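Local structure of protein LST4 (Kluyveromyces lactis, 4ZY8) at residues G10-I15 / N48-Y53; S67-K72 / H116-L121; N78-T83 / P108-C113; I96-C101 / Q157-K162; N126-Y131 / Q138-D143. The protein probably serves amino-acid uptake by supporting protein traffic from the Golgi to the plasma membrane, and is represented here by its longin domain, part of a DENN-family architecture. All coordinates share one frame; numbering follows the deposited sequence.

Contact 1. Residues G10-I15 / N48-Y53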
# COMPACT_ATOMS: atom_id res chain seq x y z
N GLY A 10 -7.76 -10.14 -9.83
CA GLY A 10 -6.38 -9.74 -9.92
C GLY A 10 -6.03 -8.51 -9.12
O GLY A 10 -6.87 -7.69 -8.91
N PHE A 11 -4.78 -8.41 -8.71
CA PHE A 11 -4.27 -7.27 -7.95
C PHE A 11 -2.76 -7.14 -8.02
O PHE A 11 -2.06 -8.08 -8.28
CB PHE A 11 -4.74 -7.29 -6.49
CG PHE A 11 -4.05 -8.30 -5.65
CD1 PHE A 11 -4.43 -9.59 -5.67
CD2 PHE A 11 -3.01 -7.95 -4.85
CE1 PHE A 11 -3.80 -10.52 -4.90
CE2 PHE A 11 -2.38 -8.87 -4.07
CZ PHE A 11 -2.76 -10.16 -4.11
N ARG A 12 -2.27 -5.95 -7.76
CA ARG A 12 -0.85 -5.74 -7.61
C ARG A 12 -0.59 -5.00 -6.29
O ARG A 12 -1.11 -3.91 -6.07
CB ARG A 12 -0.30 -4.96 -8.80
CG ARG A 12 1.19 -4.67 -8.73
CD ARG A 12 1.67 -3.89 -9.96
NE ARG A 12 3.11 -3.61 -9.89
CZ ARG A 12 3.76 -2.82 -10.75
NH1 ARG A 12 3.10 -2.21 -11.73
NH2 ARG A 12 5.06 -2.62 -10.61
N LEU A 13 0.23 -5.60 -5.44
CA LEU A 13 0.54 -5.01 -4.14
C LEU A 13 1.96 -4.46 -4.14
O LEU A 13 2.92 -5.20 -4.39
CB LEU A 13 0.37 -6.06 -3.03
CG LEU A 13 0.79 -5.66 -1.61
CD1 LEU A 13 -0.11 -4.54 -1.05
CD2 LEU A 13 0.83 -6.86 -0.67
N ILE A 14 2.11 -3.19 -3.88
CA ILE A 14 3.40 -2.59 -3.72
C ILE A 14 3.63 -2.04 -2.32
O ILE A 14 2.89 -1.23 -1.88
CB ILE A 14 3.58 -1.45 -4.70
CG1 ILE A 14 3.34 -1.96 -6.09
CG2 ILE A 14 4.96 -0.89 -4.64
CD1 ILE A 14 2.23 -1.23 -6.77
N ILE A 15 4.68 -2.48 -1.65
CA ILE A 15 5.08 -1.85 -0.40
C ILE A 15 6.33 -1.06 -0.74
O ILE A 15 7.30 -1.62 -1.25
CB ILE A 15 5.35 -2.89 0.70
CG1 ILE A 15 4.09 -3.72 0.97
CG2 ILE A 15 5.84 -2.20 1.98
CD1 ILE A 15 4.34 -4.88 1.93
N ASN A 48 7.81 3.80 -12.38
CA ASN A 48 8.05 5.22 -12.19
C ASN A 48 6.79 6.04 -12.18
O ASN A 48 6.73 7.09 -11.59
CB ASN A 48 8.98 5.74 -13.27
CG ASN A 48 10.43 5.55 -12.92
OD1 ASN A 48 10.88 5.96 -11.87
ND2 ASN A 48 11.16 4.93 -13.81
N GLU A 49 5.78 5.56 -12.87
CA GLU A 49 4.48 6.21 -12.88
C GLU A 49 3.80 5.95 -11.54
O GLU A 49 3.11 6.83 -11.01
CB GLU A 49 3.63 5.71 -14.05
CG GLU A 49 2.25 6.32 -14.15
CD GLU A 49 1.48 5.82 -15.37
OE1 GLU A 49 2.12 5.22 -16.25
OE2 GLU A 49 0.25 6.03 -15.44
N LEU A 50 4.00 4.76 -10.98
CA LEU A 50 3.41 4.44 -9.68
C LEU A 50 4.02 5.24 -8.54
O LEU A 50 3.28 5.76 -7.72
CB LEU A 50 3.51 2.94 -9.39
CG LEU A 50 2.48 2.16 -10.21
CD1 LEU A 50 2.65 0.69 -10.05
CD2 LEU A 50 1.07 2.56 -9.78
N LYS A 51 5.35 5.38 -8.51
CA LYS A 51 6.02 6.19 -7.48
C LYS A 51 5.42 7.58 -7.41
O LYS A 51 5.28 8.17 -6.34
CB LYS A 51 7.52 6.32 -7.75
CG LYS A 51 8.31 5.01 -7.70
CD LYS A 51 8.84 4.72 -6.32
CE LYS A 51 9.90 3.63 -6.36
NZ LYS A 51 10.71 3.74 -7.60
N ASP A 52 5.05 8.09 -8.58
CA ASP A 52 4.47 9.42 -8.70
C ASP A 52 3.02 9.44 -8.17
O ASP A 52 2.64 10.35 -7.45
CB ASP A 52 4.55 9.88 -10.16
CG ASP A 52 4.09 11.31 -10.35
OD1 ASP A 52 4.73 12.21 -9.77
OD2 ASP A 52 3.14 11.54 -11.13
N TYR A 53 2.24 8.41 -8.50
CA TYR A 53 0.88 8.31 -7.95
C TYR A 53 0.88 8.09 -6.44
O TYR A 53 0.01 8.60 -5.74
CB TYR A 53 0.11 7.19 -8.63
CG TYR A 53 -0.29 7.46 -10.06
CD1 TYR A 53 -0.55 8.75 -10.49
CD2 TYR A 53 -0.41 6.43 -10.98
CE1 TYR A 53 -0.93 9.01 -11.80
CE2 TYR A 53 -0.79 6.67 -12.28
CZ TYR A 53 -1.05 7.96 -12.68
OH TYR A 53 -1.42 8.20 -13.99
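L50 lays its CD1 methyl over one face of the R12 guanidinium, 3.4 Å from NH1 and displaced from the middle of the group toward its rim. The overlap belongs to the longin fold, an antiparallel five-stranded sheet with helix 47-55 on one face and helices 114-134 and 150-166 on the other; here strand 12-17 meets helix 47-55. R12 and I14, two residues apart, both direct their CB toward the helix, and L50 answers from the opposite direction to R12. The arginine is stretched out, CG anti to the backbone N (chi1 179°) and the chain straight from CG to NE, which lifts the guanidinium off the strand to the level of the leucine methyls. Its nitrogens are bonded to other residues: NH2 makes a salt bridge with D33 OD2 and NH1 a hydrogen bond with the carbonyl O of I45. These bonds should fix the turn of the plane, so the methyl meets a flat group already held in place, and a buried charge has its counterpart. The other L50 methyl, CD2, packs on L81 of strand 79-87, which spreads the leucine over more than one strand. I14 completes the contact by hydrophobic packing at an angle to L50, its CG1 beside the backbone N (chi1 -55°) and its CD1 3.8 Å from the same L50 CD1 that covers R12.

Contact 2. Residues S67-K72 / H116-L121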
# COMPACT_ATOMS: atom_id res chain seq x y z
N SER A 67 -0.85 10.23 8.74
CA SER A 67 -1.20 8.88 8.22
C SER A 67 -2.55 8.80 7.51
O SER A 67 -3.56 9.05 8.12
CB SER A 67 -1.22 7.87 9.35
OG SER A 67 -1.82 6.62 8.99
N SER A 68 -2.54 8.44 6.24
CA SER A 68 -3.74 8.54 5.43
C SER A 68 -3.97 7.52 4.34
O SER A 68 -3.17 6.68 4.09
CB SER A 68 -3.83 9.93 4.83
OG SER A 68 -2.92 10.09 3.77
N ASP A 69 -5.12 7.65 3.71
CA ASP A 69 -5.58 6.77 2.67
C ASP A 69 -5.98 7.56 1.45
O ASP A 69 -6.66 8.56 1.57
CB ASP A 69 -6.79 5.99 3.15
CG ASP A 69 -6.46 4.93 4.14
OD1 ASP A 69 -5.59 4.11 3.89
OD2 ASP A 69 -7.08 4.91 5.18
N LYS A 70 -5.59 7.09 0.28
CA LYS A 70 -5.89 7.77 -0.97
C LYS A 70 -6.39 6.74 -1.97
O LYS A 70 -5.87 5.62 -2.03
CB LYS A 70 -4.65 8.49 -1.51
N ILE A 71 -7.41 7.11 -2.72
CA ILE A 71 -7.88 6.31 -3.85
C ILE A 71 -7.79 7.14 -5.12
O ILE A 71 -8.36 8.23 -5.20
CB ILE A 71 -9.31 5.82 -3.65
CG1 ILE A 71 -9.46 5.11 -2.30
CG2 ILE A 71 -9.70 4.90 -4.79
CD1 ILE A 71 -10.83 4.50 -2.10
N LYS A 72 -7.07 6.63 -6.11
CA LYS A 72 -6.88 7.31 -7.39
C LYS A 72 -7.23 6.42 -8.57
O LYS A 72 -7.04 5.20 -8.52
CB LYS A 72 -5.44 7.80 -7.53
N HIS A 116 -14.07 -2.02 6.34
CA HIS A 116 -13.36 -3.28 6.53
C HIS A 116 -11.92 -3.19 6.04
O HIS A 116 -11.00 -3.56 6.75
CB HIS A 116 -14.07 -4.43 5.81
CG HIS A 116 -15.41 -4.78 6.40
ND1 HIS A 116 -16.60 -4.34 5.85
CD2 HIS A 116 -15.74 -5.55 7.46
CE1 HIS A 116 -17.60 -4.82 6.57
NE2 HIS A 116 -17.11 -5.56 7.55
N ILE A 117 -11.74 -2.66 4.84
CA ILE A 117 -10.43 -2.58 4.22
C ILE A 117 -9.50 -1.70 5.07
O ILE A 117 -8.40 -2.10 5.39
CB ILE A 117 -10.50 -1.99 2.79
CG1 ILE A 117 -11.55 -2.74 1.93
CG2 ILE A 117 -9.11 -1.94 2.15
CD1 ILE A 117 -11.42 -4.21 1.96
N SER A 118 -10.00 -0.54 5.48
CA SER A 118 -9.23 0.41 6.30
C SER A 118 -8.76 -0.21 7.60
O SER A 118 -7.62 -0.01 8.03
CB SER A 118 -10.08 1.64 6.61
OG SER A 118 -9.37 2.49 7.47
N SER A 119 -9.63 -0.99 8.22
CA SER A 119 -9.22 -1.70 9.43
C SER A 119 -8.13 -2.78 9.14
O SER A 119 -7.21 -2.98 9.94
CB SER A 119 -10.46 -2.31 10.09
OG SER A 119 -10.09 -3.08 11.22
N PHE A 120 -8.22 -3.49 8.02
CA PHE A 120 -7.17 -4.46 7.67
C PHE A 120 -5.84 -3.74 7.32
O PHE A 120 -4.77 -4.25 7.60
CB PHE A 120 -7.61 -5.32 6.49
CG PHE A 120 -8.72 -6.29 6.81
CD1 PHE A 120 -8.73 -6.98 8.00
CD2 PHE A 120 -9.75 -6.50 5.91
CE1 PHE A 120 -9.76 -7.88 8.29
CE2 PHE A 120 -10.79 -7.41 6.21
CZ PHE A 120 -10.78 -8.09 7.39
N LEU A 121 -5.94 -2.57 6.70
CA LEU A 121 -4.76 -1.77 6.41
C LEU A 121 -4.11 -1.31 7.70
O LEU A 121 -2.87 -1.30 7.78
CB LEU A 121 -5.13 -0.57 5.52
CG LEU A 121 -5.40 -0.97 4.06
CD1 LEU A 121 -5.95 0.18 3.24
CD2 LEU A 121 -4.14 -1.55 3.39
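D69, near the start of strand 68-74, reaches S118 and L121 of helix 114-134, where an outermost strand of the longin sheet faces the first of the two long helices that cover this side. Just before it, S67 makes a weak hydrogen bond from OG to E125 OE1, further along the same helix. S68 continues the strand, its backbone bonded to I85. D69 itself points at the helix, with CG anti to the carbonyl carbon (chi1 -73°). Its oxygens are bonded outside the two segments: OD1 makes a salt bridge with NE of R84, on strand 79-87, while R84 NH2 makes a weak hydrogen bond to the carbonyl O of S118. D69 OD2 stands 4.0 Å from S118 OG, too far for a hydrogen bond; the arginine thus links strand and helix where the aspartate and serine do not bond directly. K70 holds the strand in the sheet through backbone bonds to T83, and I71 turns its side chain to L107 and L110 of the short helix 107-112. Against this polar cluster L121 brings an aliphatic branch: its CD1 methyl, crossing D69 at a slant, lies 4.0 Å from D69 OD1.

Contact 3. Residues N78-T83 / P108-C113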
# COMPACT_ATOMS: atom_id res chain seq x y z
N ASN A 78 -7.22 1.42 -16.78
CA ASN A 78 -8.48 0.86 -16.25
C ASN A 78 -8.30 0.31 -14.83
O ASN A 78 -8.87 -0.73 -14.47
CB ASN A 78 -9.01 -0.24 -17.17
CG ASN A 78 -9.33 0.28 -18.55
OD1 ASN A 78 -9.92 1.35 -18.71
ND2 ASN A 78 -8.90 -0.47 -19.57
N ILE A 79 -7.49 1.01 -14.05
CA ILE A 79 -7.09 0.53 -12.74
C ILE A 79 -7.40 1.55 -11.65
O ILE A 79 -7.32 2.76 -11.88
CB ILE A 79 -5.58 0.17 -12.77
CG1 ILE A 79 -5.41 -1.28 -13.25
CG2 ILE A 79 -4.92 0.39 -11.43
CD1 ILE A 79 -3.98 -1.71 -13.43
N VAL A 80 -7.77 1.07 -10.47
CA VAL A 80 -7.88 1.92 -9.30
C VAL A 80 -6.73 1.58 -8.35
O VAL A 80 -6.41 0.42 -8.17
CB VAL A 80 -9.26 1.74 -8.61
CG1 VAL A 80 -9.14 1.80 -7.12
CG2 VAL A 80 -10.23 2.79 -9.13
N LEU A 81 -6.08 2.61 -7.82
CA LEU A 81 -4.97 2.44 -6.90
C LEU A 81 -5.35 2.94 -5.51
O LEU A 81 -5.69 4.12 -5.37
CB LEU A 81 -3.72 3.17 -7.43
CG LEU A 81 -2.43 3.18 -6.60
CD1 LEU A 81 -1.77 1.80 -6.61
CD2 LEU A 81 -1.44 4.22 -7.14
N PHE A 82 -5.34 2.08 -4.50
CA PHE A 82 -5.57 2.58 -3.15
C PHE A 82 -4.33 2.40 -2.27
O PHE A 82 -3.69 1.35 -2.27
CB PHE A 82 -6.82 1.96 -2.50
CG PHE A 82 -6.82 0.44 -2.36
CD1 PHE A 82 -6.51 -0.15 -1.14
CD2 PHE A 82 -7.19 -0.38 -3.41
CE1 PHE A 82 -6.55 -1.54 -0.98
CE2 PHE A 82 -7.24 -1.78 -3.26
CZ PHE A 82 -6.92 -2.35 -2.04
N THR A 83 -4.00 3.47 -1.56
CA THR A 83 -2.74 3.59 -0.84
C THR A 83 -2.92 4.00 0.61
O THR A 83 -3.55 5.01 0.90
CB THR A 83 -1.82 4.65 -1.52
OG1 THR A 83 -1.47 4.21 -2.83
CG2 THR A 83 -0.53 4.85 -0.72
N PRO A 108 -16.82 0.41 -6.77
CA PRO A 108 -18.03 0.41 -5.93
C PRO A 108 -17.94 -0.49 -4.67
O PRO A 108 -18.39 -0.10 -3.59
CB PRO A 108 -19.12 -0.14 -6.87
CG PRO A 108 -18.62 0.12 -8.23
CD PRO A 108 -17.13 0.03 -8.17
N VAL A 109 -17.36 -1.67 -4.82
CA VAL A 109 -17.23 -2.59 -3.69
C VAL A 109 -16.16 -2.10 -2.70
O VAL A 109 -16.34 -2.14 -1.48
CB VAL A 109 -16.87 -4.00 -4.18
CG1 VAL A 109 -16.75 -4.95 -3.00
CG2 VAL A 109 -17.96 -4.51 -5.13
N LEU A 110 -15.06 -1.62 -3.25
CA LEU A 110 -13.99 -1.05 -2.46
C LEU A 110 -14.54 0.06 -1.58
O LEU A 110 -14.19 0.14 -0.41
CB LEU A 110 -12.87 -0.54 -3.37
CG LEU A 110 -11.69 0.10 -2.64
CD1 LEU A 110 -10.99 -0.92 -1.74
CD2 LEU A 110 -10.71 0.74 -3.62
N THR A 111 -15.41 0.91 -2.12
CA THR A 111 -15.92 2.02 -1.33
C THR A 111 -17.02 1.53 -0.38
O THR A 111 -17.08 1.96 0.77
CB THR A 111 -16.41 3.21 -2.24
OG1 THR A 111 -17.35 2.76 -3.21
CG2 THR A 111 -15.24 3.83 -2.98
N GLU A 112 -17.81 0.54 -0.81
CA GLU A 112 -18.83 -0.04 0.08
C GLU A 112 -18.22 -0.75 1.29
O GLU A 112 -18.75 -0.68 2.39
CB GLU A 112 -19.69 -1.05 -0.68
CG GLU A 112 -20.80 -0.43 -1.51
CD GLU A 112 -21.38 -1.42 -2.50
OE1 GLU A 112 -20.89 -2.58 -2.54
OE2 GLU A 112 -22.31 -1.04 -3.25
N CYS A 113 -17.10 -1.42 1.07
CA CYS A 113 -16.45 -2.21 2.11
C CYS A 113 -15.32 -1.46 2.81
O CYS A 113 -14.61 -2.05 3.62
CB CYS A 113 -15.87 -3.52 1.53
SG CYS A 113 -17.12 -4.77 1.07
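L110 reaches from helix 107-112 to F82 and V80 of strand 79-87, on the same face of the longin sheet that the two long helices cover. Its CB points at the strand, and CG continues outward anti to the backbone N (chi1 179°), which carries the fork of two methyls to the sheet. CD1 stands over the centre of the F82 ring, 4.1 Å from the centroid and only 11° off the ring normal, a CH-pi contact with the face. CD2 stays on the same side of the ring but lies out beyond its rim, 3.7 Å from F82 CD2. The same methyl also reaches V80 CG1 at 4.0 Å, bridging two residues that stand on one side of the strand. F82 can offer its face because CG sits between the backbone N and the carbonyl carbon (chi1 60°). I71 of the neighbouring edge strand touches V80, F82 and L110 alike, and C100 packs on F82 from the strand on the other side. Cutting F82 back to an alanine would probably leave L110 CD1 without the surface it rests on and open a gap between helix and sheet. Between the two segments only hydrocarbon meets hydrocarbon: with no hydrogen bond across, the short helix is held to the strand by the fit of methyls to an aromatic face and by burial of apolar surface.

Contact 4. Residues I96-C101 / Q157-K162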
# COMPACT_ATOMS: atom_id res chain seq x y z
N ILE A 96 6.16 5.54 4.56
CA ILE A 96 6.02 4.18 4.05
C ILE A 96 4.66 4.07 3.40
O ILE A 96 3.67 4.58 3.93
CB ILE A 96 6.15 3.12 5.15
CG1 ILE A 96 7.55 3.13 5.75
CG2 ILE A 96 5.83 1.75 4.60
CD1 ILE A 96 7.71 2.11 6.87
N ALA A 97 4.59 3.40 2.26
CA ALA A 97 3.32 3.23 1.58
C ALA A 97 2.98 1.75 1.34
O ALA A 97 3.85 0.93 0.99
CB ALA A 97 3.30 3.98 0.27
N ILE A 98 1.72 1.44 1.56
CA ILE A 98 1.15 0.16 1.18
C ILE A 98 0.12 0.45 0.11
O ILE A 98 -0.93 1.05 0.40
CB ILE A 98 0.51 -0.57 2.37
CG1 ILE A 98 1.53 -0.70 3.51
CG2 ILE A 98 -0.06 -1.93 1.93
CD1 ILE A 98 0.98 -1.25 4.75
N SER A 99 0.42 0.08 -1.14
CA SER A 99 -0.45 0.46 -2.27
C SER A 99 -0.95 -0.75 -3.04
O SER A 99 -0.21 -1.72 -3.26
CB SER A 99 0.30 1.38 -3.25
OG SER A 99 0.84 2.52 -2.63
N CYS A 100 -2.17 -0.67 -3.54
CA CYS A 100 -2.74 -1.80 -4.24
C CYS A 100 -3.46 -1.36 -5.51
O CYS A 100 -4.25 -0.43 -5.48
CB CYS A 100 -3.69 -2.56 -3.31
SG CYS A 100 -4.32 -4.12 -4.02
N CYS A 101 -3.16 -2.03 -6.63
CA CYS A 101 -3.88 -1.81 -7.88
C CYS A 101 -4.94 -2.88 -8.08
O CYS A 101 -4.65 -4.07 -7.94
CB CYS A 101 -2.93 -1.84 -9.09
SG CYS A 101 -1.45 -0.83 -8.94
N GLN A 157 -0.15 -11.68 2.90
CA GLN A 157 -1.16 -12.64 3.24
C GLN A 157 -2.49 -12.01 3.63
O GLN A 157 -3.51 -12.48 3.28
CB GLN A 157 -0.66 -13.59 4.28
CG GLN A 157 -1.56 -14.77 4.45
CD GLN A 157 -1.09 -15.70 5.54
OE1 GLN A 157 0.06 -16.07 5.59
NE2 GLN A 157 -1.98 -16.06 6.41
N THR A 158 -2.44 -10.90 4.32
CA THR A 158 -3.66 -10.15 4.63
C THR A 158 -4.38 -9.68 3.37
O THR A 158 -5.60 -9.68 3.32
CB THR A 158 -3.36 -8.95 5.58
OG1 THR A 158 -3.10 -9.49 6.89
CG2 THR A 158 -4.56 -8.04 5.71
N PHE A 159 -3.62 -9.28 2.34
CA PHE A 159 -4.24 -8.92 1.07
C PHE A 159 -4.82 -10.15 0.35
O PHE A 159 -5.93 -10.10 -0.17
CB PHE A 159 -3.22 -8.20 0.16
CG PHE A 159 -3.19 -6.72 0.39
CD1 PHE A 159 -3.89 -5.86 -0.45
CD2 PHE A 159 -2.50 -6.19 1.48
CE1 PHE A 159 -3.88 -4.47 -0.24
CE2 PHE A 159 -2.49 -4.78 1.71
CZ PHE A 159 -3.17 -3.94 0.83
N GLN A 160 -4.07 -11.24 0.34
CA GLN A 160 -4.49 -12.46 -0.35
C GLN A 160 -5.72 -13.08 0.29
O GLN A 160 -6.63 -13.52 -0.40
CB GLN A 160 -3.36 -13.47 -0.34
CG GLN A 160 -2.22 -13.11 -1.29
CD GLN A 160 -0.97 -13.92 -1.00
OE1 GLN A 160 -0.70 -14.27 0.16
NE2 GLN A 160 -0.20 -14.23 -2.04
N ARG A 161 -5.75 -13.08 1.61
CA ARG A 161 -6.79 -13.81 2.34
C ARG A 161 -7.95 -12.94 2.82
O ARG A 161 -9.07 -13.44 2.92
CB ARG A 161 -6.16 -14.51 3.55
N LYS A 162 -7.74 -11.67 3.03
CA LYS A 162 -8.78 -10.83 3.56
C LYS A 162 -9.22 -9.69 2.67
O LYS A 162 -10.35 -9.59 2.35
CB LYS A 162 -8.38 -10.28 4.90
CG LYS A 162 -8.22 -11.33 5.95
CD LYS A 162 -7.26 -10.86 6.98
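F159 of helix 150-166 rests the far end of its ring against both I98 and C100, residues that point from strand 95-103 toward the helix. At one corner, C100 CB lies 3.6 Å from F159 CE1. The C100 sulfur, carried anti to the backbone N (chi1 -173°), makes a sulfur-aromatic contact with SG 4.9 Å from the ring centroid, at a slant 68° off the normal. By the other corner, I98 CG2 packs 3.8 Å from F159 CE2. Around this first shell, L13 of the adjacent strand and L121 of helix 114-134 touch the phenyl ring, while L128 leans on I98. Further out, main-chain bonds of C100 to F82 and of I98 to R84 keep the strand in the middle of the longin sheet, and the helix widens into a pi-type turn from F159 to K162. With F159 shortened to an alanine, I98 CG2 and C100 SG would probably lose the ring they lean on. Within this pair of segments the hold is dispersion and a weak sulfur-ring interaction, so it depends on shape and burial and not on directed hydrogen bonds.

Contact 5. Residues N126-Y131 / Q138-D143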
# COMPACT_ATOMS: atom_id res chain seq x y z
N ASN A 126 0.45 -1.58 11.43
CA ASN A 126 1.03 -2.05 12.71
C ASN A 126 2.15 -3.07 12.52
O ASN A 126 3.13 -3.09 13.27
CB ASN A 126 -0.00 -2.77 13.61
CG ASN A 126 -1.08 -1.84 14.14
OD1 ASN A 126 -0.89 -0.63 14.21
ND2 ASN A 126 -2.21 -2.43 14.58
N THR A 127 1.98 -3.95 11.53
CA THR A 127 2.92 -5.05 11.33
C THR A 127 4.29 -4.54 10.84
O THR A 127 5.35 -4.94 11.35
CB THR A 127 2.34 -6.07 10.34
OG1 THR A 127 1.17 -6.66 10.91
CG2 THR A 127 3.36 -7.19 10.03
N LEU A 128 4.25 -3.66 9.86
CA LEU A 128 5.48 -3.08 9.31
C LEU A 128 6.18 -2.19 10.36
O LEU A 128 7.41 -2.17 10.44
CB LEU A 128 5.17 -2.29 8.05
CG LEU A 128 4.64 -3.12 6.86
CD1 LEU A 128 4.37 -2.25 5.64
CD2 LEU A 128 5.56 -4.30 6.50
N LEU A 129 5.40 -1.47 11.16
CA LEU A 129 5.98 -0.64 12.22
C LEU A 129 6.69 -1.48 13.28
O LEU A 129 7.73 -1.09 13.78
CB LEU A 129 4.92 0.25 12.88
CG LEU A 129 4.40 1.38 11.99
CD1 LEU A 129 3.27 2.17 12.68
CD2 LEU A 129 5.57 2.30 11.60
N LYS A 130 6.13 -2.64 13.60
CA LYS A 130 6.75 -3.54 14.55
C LYS A 130 8.08 -4.10 14.05
O LYS A 130 8.98 -4.38 14.85
CB LYS A 130 5.80 -4.68 14.93
CG LYS A 130 4.73 -4.23 15.90
CD LYS A 130 5.32 -4.07 17.30
CE LYS A 130 4.27 -3.64 18.31
NZ LYS A 130 4.92 -3.04 19.52
N TYR A 131 8.19 -4.32 12.75
CA TYR A 131 9.44 -4.73 12.14
C TYR A 131 10.49 -3.68 12.40
O TYR A 131 11.59 -3.99 12.75
CB TYR A 131 9.31 -4.97 10.63
CG TYR A 131 10.65 -5.16 9.98
CD1 TYR A 131 11.21 -6.41 9.86
CD2 TYR A 131 11.39 -4.09 9.58
CE1 TYR A 131 12.44 -6.57 9.30
CE2 TYR A 131 12.61 -4.24 9.02
CZ TYR A 131 13.13 -5.49 8.88
OH TYR A 131 14.34 -5.63 8.33
N GLN A 138 15.12 2.43 10.46
CA GLN A 138 14.09 3.18 9.77
C GLN A 138 13.77 2.57 8.44
O GLN A 138 13.00 3.10 7.67
CB GLN A 138 14.47 4.63 9.56
CG GLN A 138 15.65 4.88 8.67
CD GLN A 138 15.95 6.35 8.52
OE1 GLN A 138 15.53 7.16 9.33
NE2 GLN A 138 16.68 6.70 7.48
N PHE A 139 14.37 1.45 8.15
CA PHE A 139 14.23 0.85 6.84
C PHE A 139 13.80 -0.60 6.74
O PHE A 139 14.32 -1.46 7.39
CB PHE A 139 15.51 1.09 6.06
CG PHE A 139 15.85 2.52 5.95
CD1 PHE A 139 15.00 3.38 5.31
CD2 PHE A 139 16.97 3.03 6.53
CE1 PHE A 139 15.28 4.72 5.22
CE2 PHE A 139 17.25 4.37 6.44
CZ PHE A 139 16.40 5.22 5.79
N LEU A 140 12.84 -0.82 5.86
CA LEU A 140 12.39 -2.16 5.52
C LEU A 140 13.46 -2.80 4.64
O LEU A 140 14.15 -2.09 3.91
CB LEU A 140 11.04 -2.09 4.79
CG LEU A 140 9.88 -1.58 5.64
CD1 LEU A 140 8.61 -1.27 4.80
CD2 LEU A 140 9.58 -2.58 6.75
N PRO A 141 13.57 -4.13 4.67
CA PRO A 141 14.52 -4.81 3.79
C PRO A 141 14.05 -4.73 2.33
O PRO A 141 12.85 -4.67 2.12
CB PRO A 141 14.50 -6.25 4.31
CG PRO A 141 13.13 -6.41 4.89
CD PRO A 141 12.81 -5.07 5.50
N HIS A 142 14.94 -4.74 1.35
CA HIS A 142 14.47 -4.84 -0.04
C HIS A 142 14.67 -6.25 -0.57
O HIS A 142 14.37 -6.53 -1.73
CB HIS A 142 15.18 -3.83 -0.95
CG HIS A 142 16.66 -3.99 -0.98
ND1 HIS A 142 17.29 -4.98 -1.71
CD2 HIS A 142 17.65 -3.29 -0.37
CE1 HIS A 142 18.60 -4.88 -1.55
NE2 HIS A 142 18.84 -3.86 -0.74
N ASP A 143 15.18 -7.12 0.30
CA ASP A 143 15.39 -8.53 -0.01
C ASP A 143 14.75 -9.35 1.11
O ASP A 143 15.41 -10.14 1.78
CB ASP A 143 16.88 -8.85 -0.12
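This is a hydrophobic helix-to-loop contact at one end of the longin domain, where Y131 and L128 of helix 114-134 receive L140 and P141 from the connection leading to helix 150-166. Y131 and L140 carry the larger shares. The tyrosine CG is anti to the backbone N (chi1 170°), which swings the ring off the helix toward the loop. P141 comes from the opposite direction and sets its CD obliquely against the phenol end of the ring, 3.4 Å from Y131 CZ. The carbonyl O of F139 lies in the plane of the tyrosine ring, at its edge, 3.6 Å from CE2, where the ring's polarised C-H bonds would suit an oxygen. L140 meets the inner part of the ring, its CD2 methyl 3.7 Å from Y131 CD2. The same methyl faces L128 more loosely, 4.4 Å from L128 CD2. The loop has no regular secondary structure, but Q17, on strand 12-17, holds it by both ends of one amide: OE1 accepts from the L140 N, and NE2 bonds to the Q138 carbonyl O. L140 is also packed on I15 and V31 of the sheet, so it fills the gap between helix and strands, whereas the CB of F139 is directed away from the helix. At the phenol end no hydrogen bond joins the two segments; the Y131 OH abuts the proline ring, 3.3 Å from P141 CD.

How the contacts relate
From the N terminus, contact 1 closes first, bringing helix 47-55 back onto strand 12-17. Contact 2 opens after it with the edge strand and closes on helix 114-134; contact 3 lies wholly within that span, tying strand 79-87 to helix 107-112. Contact 4 starts at strand 95-103, inside contacts 2 and 3, and ends beyond both on helix 150-166, so it crosses each of them. Contact 5 is a short closure within the span of contact 4. Backbone bonds between neighbouring strands join contacts 1, 4, 3 and 2 through one sheet: contact 1 on one face, contacts 2, 3 and 4 on the other, and contact 5 beside I15, I96 and I98.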